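Local coordinates for DsbA family protein (Salmonella typhimurium, PDB 7JVE) that forms a trimeric thioredoxin-like enzyme of the DsbA family with both thiol oxidase and disulfide isomerase activities, at residues E26-A29 against T30-E34; F121-F124 against S125-P129; G238-T241 against Q242-Q246. All coordinates share one frame; numbering follows the deposited sequence.

From the N terminus the three contacts come in series, none enclosing or crossing another, and each joins two consecutive segments of chain. Contact 1 is two turns of the helix 21-34, its centre about 42 Å from the centre of the chain, where the three subunits pack together. Contact 2 turns the chain from strand 115-120 into helix 128-145 within the thioredoxin-like region, beside Cys94 of the disulfide. Contact 3 does the same between strand 234-237, outermost within this chain, and the C-terminal helix 242-253. The nearest atoms of contacts 2 and 3 are about 9 Å apart, whereas contact 1 stays about 39 Å from contact 2 and about 34 Å from contact 3.

Contact 1 of 3, residues E26-A29 against T30-E34; sequences EVVA and TYLAE
Leu32 lies one turn after Val28 along a continuous helix, their side chains in apolar contact, and the leucine can be followed outward from the backbone. Leu32 CB lies 3.5 Å from both Ala29 O and Val28 O. CG, set beside the backbone N by a chi1 of -64°, leans closer to Val28 O, and from there Leu32 CD1 reaches Val28 CG1 at 3.8 Å. The two side chains run side by side and point the same way, while Leu32 CD2 comes in the plane of the Tyr31 ring, at its edge. This apolar ridge belongs to helix 21-34 where the three subunits meet: Val28 packs on Val28 of both other subunits, and Leu32 on Leu32 of the third. Regular i to i+4 bonds hold the backbone, among them Leu32 N to Val28 O at 2.9 Å and Tyr31 N to Val27 O at 3.0 Å. On another side of the helix, Glu26 O accepts twice from one residue. Thr30 N donates to Glu26 O at 2.8 Å, and Thr30 OG1 donates to the same Glu26 O at 3.0 Å from the opposite face of the carbonyl plane, which fixes the hydroxyl against the helix backbone.

Contact 2 of 3, residues F121-F124 against S125-P129; sequences FPIF and SSRWP. With EDO (1,2-ethanediol), chain H.
Pro122 and Trp128 make the main apolar contact, a CH-pi interaction in which Pro122 CG sits 3.6 Å from the centroid of the five-membered ring of Trp128 and 23° off its normal. The other face of the indole takes an ethanediol molecule, probably from the crystallisation liquor, whose O1 lies 3.6 Å from Trp128 NE1.

Polar contacts include one backbone bond and a water bridge. Arg127 N donates to Phe124 O at 2.9 Å, an i to i+3 turn bond, and the edge of the indole also meets this oxygen, with Trp128 CD1 3.3 Å from Phe124 O. A water donates to Pro122 O and accepts a weak bond from Trp128 NE1. The segment lies where the chain passes from strand 115-120 of the thioredoxin-like fold into helix 128-145, beside the active-site disulfide, with Ile123 touching Cys94.

Charge and flat-group packing centre on Arg127. Its chain is extended from CG to NE and runs alongside Phe124, with Phe124 CD2 over one guanidinium face, 3.9 Å from Arg127 CZ. The two planes stand 85° apart, and the guanidinium meets the edge of the phenyl ring. Ile123 CD1 approaches Arg127 NH1 to 3.9 Å, while salt bridges to Asp91 and Glu164 hold NH1 and NH2 respectively.

Contact 3 of 3, residues G238-T241 against Q242-Q246; sequences GSTT and QDMLQ
Residues 238-241 run in an open, irregular path and pass directly into the first turn of helix 242-253, with Thr240 and Thr241 both extended and Gln242 already helical. Thr241 is the N-cap of this helix, the C-terminal one of the thioredoxin-like domain, and its backbone and side chain each take up an N-H of the first turn. Leu245 N donates to Thr241 O at 3.1 Å in a nearly straight bond, with an N-H...O angle of 168°. This is the first i to i+4 bond of the helix from the cap residue, and Gln246 N to Gln242 O at 2.8 Å continues the series.

The capping bond itself runs from Met244 N to Thr241 OG1 at 3.0 Å, with an angle of 158°. A chi1 of 65° sets this oxygen between the backbone N and the carbonyl carbon, from where it accepts the Met244 amide of the first turn. The hydroxyl also lies against the base of the methionine, with Met244 CB 3.3 Å from Thr241 OG1.

Thr240 divides its two branches between neighbouring helix residues. Its hydroxyl faces Met244, whereas its methyl turns to Leu245. Leu245 is buried here against Phe219 and Ile236 of the sheet and Leu107 of helix 95-110; Thr240 also touches Phe219, so both residues meet the same strand, 218-223. Thr241 packs on Thr174 of the third subunit. The methionine chain bends at chi2 and chi3, which leads its end away from the loop after Met244 CG has passed 3.5 Å from Thr240 OG1, while on the leucine side Thr240 CG2 rests 3.6 Å from Leu245 CD1.

Contact 1 of 3, residues E26-A29 against T30-E34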
loop_
_atom_site.group_PDB
_atom_site.type_symbol
_atom_site.label_atom_id
_atom_site.label_comp_id
_atom_site.label_asym_id
_atom_site.label_seq_id
_atom_site.Cartn_x
_atom_site.Cartn_y
_atom_site.Cartn_z
ATOM N N GLU A 26 -9.474 12.782 -31.069
ATOM C CA GLU A 26 -10.042 13.589 -29.992
ATOM C C GLU A 26 -11.446 13.127 -29.626
ATOM O O GLU A 26 -11.775 12.989 -28.441
ATOM C CB GLU A 26 -10.064 15.071 -30.366
ATOM C CG GLU A 26 -10.219 15.947 -29.127
ATOM C CD GLU A 26 -10.003 17.422 -29.383
ATOM O OE1 GLU A 26 -9.805 18.165 -28.393
ATOM O OE2 GLU A 26 -10.033 17.840 -30.560
ATOM N N VAL A 27 -12.299 12.897 -30.624
ATOM C CA VAL A 27 -13.682 12.558 -30.310
ATOM C C VAL A 27 -13.746 11.205 -29.601
ATOM O O VAL A 27 -14.474 11.039 -28.617
ATOM C CB VAL A 27 -14.552 12.594 -31.583
ATOM C CG1 VAL A 27 -14.174 11.489 -32.550
ATOM C CG2 VAL A 27 -16.003 12.554 -31.225
ATOM N N VAL A 28 -12.961 10.230 -30.059
ATOM C CA VAL A 28 -12.971 8.929 -29.400
ATOM C C VAL A 28 -12.316 9.008 -28.024
ATOM O O VAL A 28 -12.781 8.373 -27.067
ATOM C CB VAL A 28 -12.295 7.872 -30.289
ATOM C CG1 VAL A 28 -12.146 6.539 -29.528
ATOM C CG2 VAL A 28 -13.077 7.677 -31.581
ATOM N N ALA A 29 -11.221 9.769 -27.897
ATOM C CA ALA A 29 -10.585 9.918 -26.589
ATOM C C ALA A 29 -11.537 10.562 -25.595
ATOM O O ALA A 29 -11.602 10.161 -24.425
ATOM C CB ALA A 29 -9.302 10.741 -26.700
ATOM N N THR A 30 -12.299 11.556 -26.048
ATOM C CA THR A 30 -13.307 12.165 -25.193
ATOM C C THR A 30 -14.360 11.139 -24.781
ATOM O O THR A 30 -14.712 11.035 -23.599
ATOM C CB THR A 30 -13.943 13.344 -25.923
ATOM O OG1 THR A 30 -12.974 14.391 -26.039
ATOM C CG2 THR A 30 -15.134 13.859 -25.158
ATOM N N TYR A 31 -14.875 10.368 -25.747
ATOM C CA TYR A 31 -15.793 9.281 -25.421
ATOM C C TYR A 31 -15.214 8.365 -24.349
ATOM O O TYR A 31 -15.929 7.920 -23.445
ATOM C CB TYR A 31 -16.131 8.471 -26.673
ATOM C CG TYR A 31 -16.862 7.171 -26.390
ATOM C CD1 TYR A 31 -16.167 6.029 -26.008
ATOM C CD2 TYR A 31 -18.243 7.078 -26.520
ATOM C CE1 TYR A 31 -16.828 4.837 -25.748
ATOM C CE2 TYR A 31 -18.917 5.886 -26.269
ATOM C CZ TYR A 31 -18.201 4.768 -25.881
ATOM O OH TYR A 31 -18.849 3.575 -25.625
ATOM N N LEU A 32 -13.919 8.062 -24.444
ATOM C CA LEU A 32 -13.305 7.120 -23.517
ATOM C C LEU A 32 -13.123 7.732 -22.137
ATOM O O LEU A 32 -13.250 7.040 -21.120
ATOM C CB LEU A 32 -11.969 6.655 -24.070
ATOM C CG LEU A 32 -12.122 5.885 -25.359
ATOM C CD1 LEU A 32 -10.757 5.812 -26.061
ATOM C CD2 LEU A 32 -12.660 4.519 -25.002
ATOM N N ALA A 33 -12.796 9.022 -22.080
ATOM C CA ALA A 33 -12.718 9.689 -20.788
ATOM C C ALA A 33 -14.058 9.628 -20.065
ATOM O O ALA A 33 -14.092 9.595 -18.826
ATOM C CB ALA A 33 -12.257 11.134 -20.978
ATOM N N GLU A 34 -15.162 9.571 -20.823
ATOM C CA GLU A 34 -16.517 9.566 -20.278
ATOM C C GLU A 34 -17.070 8.161 -20.065
ATOM O O GLU A 34 -18.026 7.995 -19.302
ATOM C CB GLU A 34 -17.472 10.342 -21.201
ATOM C CG GLU A 34 -17.287 11.865 -21.174
ATOM C CD GLU A 34 -17.915 12.585 -22.377
ATOM O OE1 GLU A 34 -17.642 13.799 -22.559
ATOM O OE2 GLU A 34 -18.704 11.951 -23.124
#

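Contact 2 of 3, residues F121-F124 against S125-P129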
loop_
_atom_site.group_PDB
_atom_site.type_symbol
_atom_site.label_atom_id
_atom_site.label_comp_id
_atom_site.label_asym_id
_atom_site.label_seq_id
_atom_site.Cartn_x
_atom_site.Cartn_y
_atom_site.Cartn_z
ATOM N N PHE A 121 22.648 -13.437 1.113
ATOM C CA PHE A 121 23.022 -12.145 0.555
ATOM C C PHE A 121 22.403 -11.031 1.393
ATOM O O PHE A 121 21.473 -11.273 2.173
ATOM C CB PHE A 121 22.605 -12.032 -0.929
ATOM C CG PHE A 121 21.136 -11.675 -1.151
ATOM C CD1 PHE A 121 20.125 -12.515 -0.717
ATOM C CD2 PHE A 121 20.780 -10.522 -1.844
ATOM C CE1 PHE A 121 18.762 -12.201 -0.935
ATOM C CE2 PHE A 121 19.429 -10.199 -2.069
ATOM C CZ PHE A 121 18.416 -11.044 -1.604
ATOM N N PRO A 122 22.903 -9.785 1.261
ATOM C CA PRO A 122 22.384 -8.670 2.065
ATOM C C PRO A 122 21.457 -7.755 1.279
ATOM O O PRO A 122 21.867 -7.227 0.239
ATOM C CB PRO A 122 23.658 -7.918 2.455
ATOM C CG PRO A 122 24.650 -8.263 1.333
ATOM C CD PRO A 122 24.076 -9.369 0.483
ATOM N N ILE A 123 20.236 -7.523 1.777
ATOM C CA ILE A 123 19.286 -6.682 1.050
ATOM C C ILE A 123 19.775 -5.239 0.995
ATOM O O ILE A 123 19.626 -4.562 -0.024
ATOM C CB ILE A 123 17.890 -6.776 1.689
ATOM C CG1 ILE A 123 17.302 -8.161 1.472
ATOM C CG2 ILE A 123 16.956 -5.685 1.139
ATOM C CD1 ILE A 123 15.952 -8.315 2.113
ATOM N N PHE A 124 20.368 -4.749 2.076
ATOM C CA PHE A 124 20.850 -3.376 2.129
ATOM C C PHE A 124 22.341 -3.338 2.458
ATOM O O PHE A 124 22.908 -4.255 3.069
ATOM C CB PHE A 124 20.088 -2.533 3.169
ATOM C CG PHE A 124 18.624 -2.358 2.870
ATOM C CD1 PHE A 124 18.200 -1.568 1.800
ATOM C CD2 PHE A 124 17.669 -2.962 3.673
ATOM C CE1 PHE A 124 16.857 -1.395 1.536
ATOM C CE2 PHE A 124 16.323 -2.793 3.416
ATOM C CZ PHE A 124 15.915 -2.008 2.346
ATOM N N SER A 125 22.958 -2.231 2.051
ATOM C CA SER A 125 24.377 -2.002 2.299
ATOM C C SER A 125 24.736 -2.141 3.783
ATOM O O SER A 125 25.750 -2.759 4.130
ATOM C CB SER A 125 24.747 -0.612 1.772
ATOM O OG SER A 125 25.942 -0.166 2.376
ATOM N N SER A 126 23.912 -1.578 4.678
ATOM C CA SER A 126 24.215 -1.649 6.107
ATOM C C SER A 126 24.161 -3.074 6.644
ATOM O O SER A 126 24.635 -3.325 7.764
ATOM C CB SER A 126 23.249 -0.769 6.916
ATOM O OG SER A 126 21.915 -1.207 6.726
ATOM N N ARG A 127 23.599 -4.018 5.889
ATOM C CA ARG A 127 23.573 -5.380 6.398
ATOM C C ARG A 127 24.846 -6.165 6.105
ATOM O O ARG A 127 25.018 -7.251 6.667
ATOM C CB ARG A 127 22.350 -6.119 5.856
ATOM C CG ARG A 127 21.074 -5.415 6.284
ATOM C CD ARG A 127 19.864 -6.240 6.050
ATOM N NE ARG A 127 18.678 -5.511 6.467
ATOM C CZ ARG A 127 17.452 -5.902 6.186
ATOM N NH1 ARG A 127 17.266 -7.022 5.498
ATOM N NH2 ARG A 127 16.423 -5.172 6.578
ATOM N N TRP A 128 25.754 -5.643 5.288
ATOM C CA TRP A 128 26.930 -6.425 4.903
ATOM C C TRP A 128 27.708 -6.970 6.092
ATOM O O TRP A 128 28.040 -8.163 6.077
ATOM C CB TRP A 128 27.824 -5.580 3.993
ATOM C CG TRP A 128 27.280 -5.500 2.630
ATOM C CD1 TRP A 128 26.003 -5.176 2.274
ATOM C CD2 TRP A 128 27.985 -5.746 1.419
ATOM N NE1 TRP A 128 25.875 -5.198 0.916
ATOM C CE2 TRP A 128 27.074 -5.557 0.363
ATOM C CE3 TRP A 128 29.302 -6.106 1.121
ATOM C CZ2 TRP A 128 27.433 -5.716 -0.978
ATOM C CZ3 TRP A 128 29.666 -6.255 -0.219
ATOM C CH2 TRP A 128 28.729 -6.062 -1.248
ATOM N N PRO A 129 28.007 -6.198 7.144
ATOM C CA PRO A 129 28.756 -6.801 8.269
ATOM C C PRO A 129 28.034 -7.980 8.923
ATOM O O PRO A 129 28.656 -9.027 9.161
ATOM C CB PRO A 129 28.958 -5.613 9.230
ATOM C CG PRO A 129 28.794 -4.367 8.373
ATOM C CD PRO A 129 27.761 -4.754 7.338
HETATM C C1 EDO H . 28.567 -1.898 0.509
HETATM O O1 EDO H . 27.183 -1.927 0.179
HETATM C C2 EDO H . 28.693 -2.060 2.021
HETATM O O2 EDO H . 30.086 -2.123 2.381
HETATM O O HOH W 1 23.120 -4.596 -1.045
#

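Contact 3 of 3, residues G238-T241 against Q242-Q246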
loop_
_atom_site.group_PDB
_atom_site.type_symbol
_atom_site.label_atom_id
_atom_site.label_comp_id
_atom_site.label_asym_id
_atom_site.label_seq_id
_atom_site.Cartn_x
_atom_site.Cartn_y
_atom_site.Cartn_z
ATOM N N GLY A 238 10.286 -14.454 -2.764
ATOM C CA GLY A 238 10.567 -15.004 -1.449
ATOM C C GLY A 238 9.313 -15.251 -0.633
ATOM O O GLY A 238 9.254 -16.205 0.134
ATOM N N SER A 239 8.288 -14.409 -0.802
ATOM C CA SER A 239 6.978 -14.636 -0.195
ATOM C C SER A 239 6.133 -15.508 -1.129
ATOM O O SER A 239 5.724 -15.069 -2.212
ATOM C CB SER A 239 6.274 -13.315 0.102
ATOM O OG SER A 239 4.941 -13.559 0.472
ATOM N N THR A 240 5.860 -16.736 -0.702
ATOM C CA THR A 240 5.092 -17.680 -1.497
ATOM C C THR A 240 4.450 -18.692 -0.551
ATOM O O THR A 240 4.421 -18.496 0.668
ATOM C CB THR A 240 5.989 -18.332 -2.559
ATOM O OG1 THR A 240 5.197 -19.198 -3.369
ATOM C CG2 THR A 240 7.130 -19.133 -1.926
ATOM N N THR A 241 3.908 -19.767 -1.113
ATOM C CA THR A 241 3.256 -20.815 -0.343
ATOM C C THR A 241 3.978 -22.134 -0.568
ATOM O O THR A 241 4.741 -22.293 -1.528
ATOM C CB THR A 241 1.779 -20.973 -0.747
ATOM O OG1 THR A 241 1.718 -21.432 -2.105
ATOM C CG2 THR A 241 1.018 -19.637 -0.622
ATOM N N GLN A 242 3.709 -23.097 0.317
ATOM C CA GLN A 242 4.244 -24.445 0.122
ATOM C C GLN A 242 3.703 -25.083 -1.157
ATOM O O GLN A 242 4.447 -25.728 -1.903
ATOM C CB GLN A 242 3.923 -25.327 1.328
ATOM C CG GLN A 242 4.516 -26.738 1.242
ATOM C CD GLN A 242 4.642 -27.413 2.606
ATOM O OE1 GLN A 242 4.574 -26.747 3.638
ATOM N NE2 GLN A 242 4.789 -28.751 2.614
ATOM N N ASP A 243 2.405 -24.929 -1.422
ATOM C CA ASP A 243 1.832 -25.492 -2.640
ATOM C C ASP A 243 2.501 -24.932 -3.885
ATOM O O ASP A 243 2.794 -25.674 -4.830
ATOM C CB ASP A 243 0.334 -25.222 -2.681
ATOM C CG ASP A 243 -0.437 -26.137 -1.766
ATOM O OD1 ASP A 243 0.187 -27.086 -1.229
ATOM O OD2 ASP A 243 -1.657 -25.902 -1.575
ATOM N N MET A 244 2.735 -23.623 -3.917
ATOM C CA MET A 244 3.335 -23.026 -5.100
ATOM C C MET A 244 4.756 -23.559 -5.312
ATOM O O MET A 244 5.142 -23.920 -6.431
ATOM C CB MET A 244 3.323 -21.502 -4.956
ATOM C CG MET A 244 3.798 -20.761 -6.189
ATOM S SD MET A 244 2.488 -20.910 -7.456
ATOM C CE MET A 244 1.110 -20.117 -6.631
ATOM N N LEU A 245 5.545 -23.638 -4.241
ATOM C CA LEU A 245 6.889 -24.177 -4.379
ATOM C C LEU A 245 6.848 -25.658 -4.741
ATOM O O LEU A 245 7.677 -26.134 -5.524
ATOM C CB LEU A 245 7.684 -23.948 -3.093
ATOM C CG LEU A 245 8.271 -22.545 -2.942
ATOM C CD1 LEU A 245 8.768 -22.332 -1.520
ATOM C CD2 LEU A 245 9.384 -22.277 -3.964
ATOM N N GLN A 246 5.880 -26.399 -4.195
ATOM C CA GLN A 246 5.776 -27.817 -4.518
ATOM C C GLN A 246 5.448 -28.027 -5.999
ATOM O O GLN A 246 6.014 -28.917 -6.643
ATOM C CB GLN A 246 4.723 -28.500 -3.639
ATOM C CG GLN A 246 4.778 -30.053 -3.732
ATOM C CD GLN A 246 6.140 -30.618 -3.252
ATOM O OE1 GLN A 246 6.530 -30.427 -2.093
ATOM N NE2 GLN A 246 6.848 -31.310 -4.136
#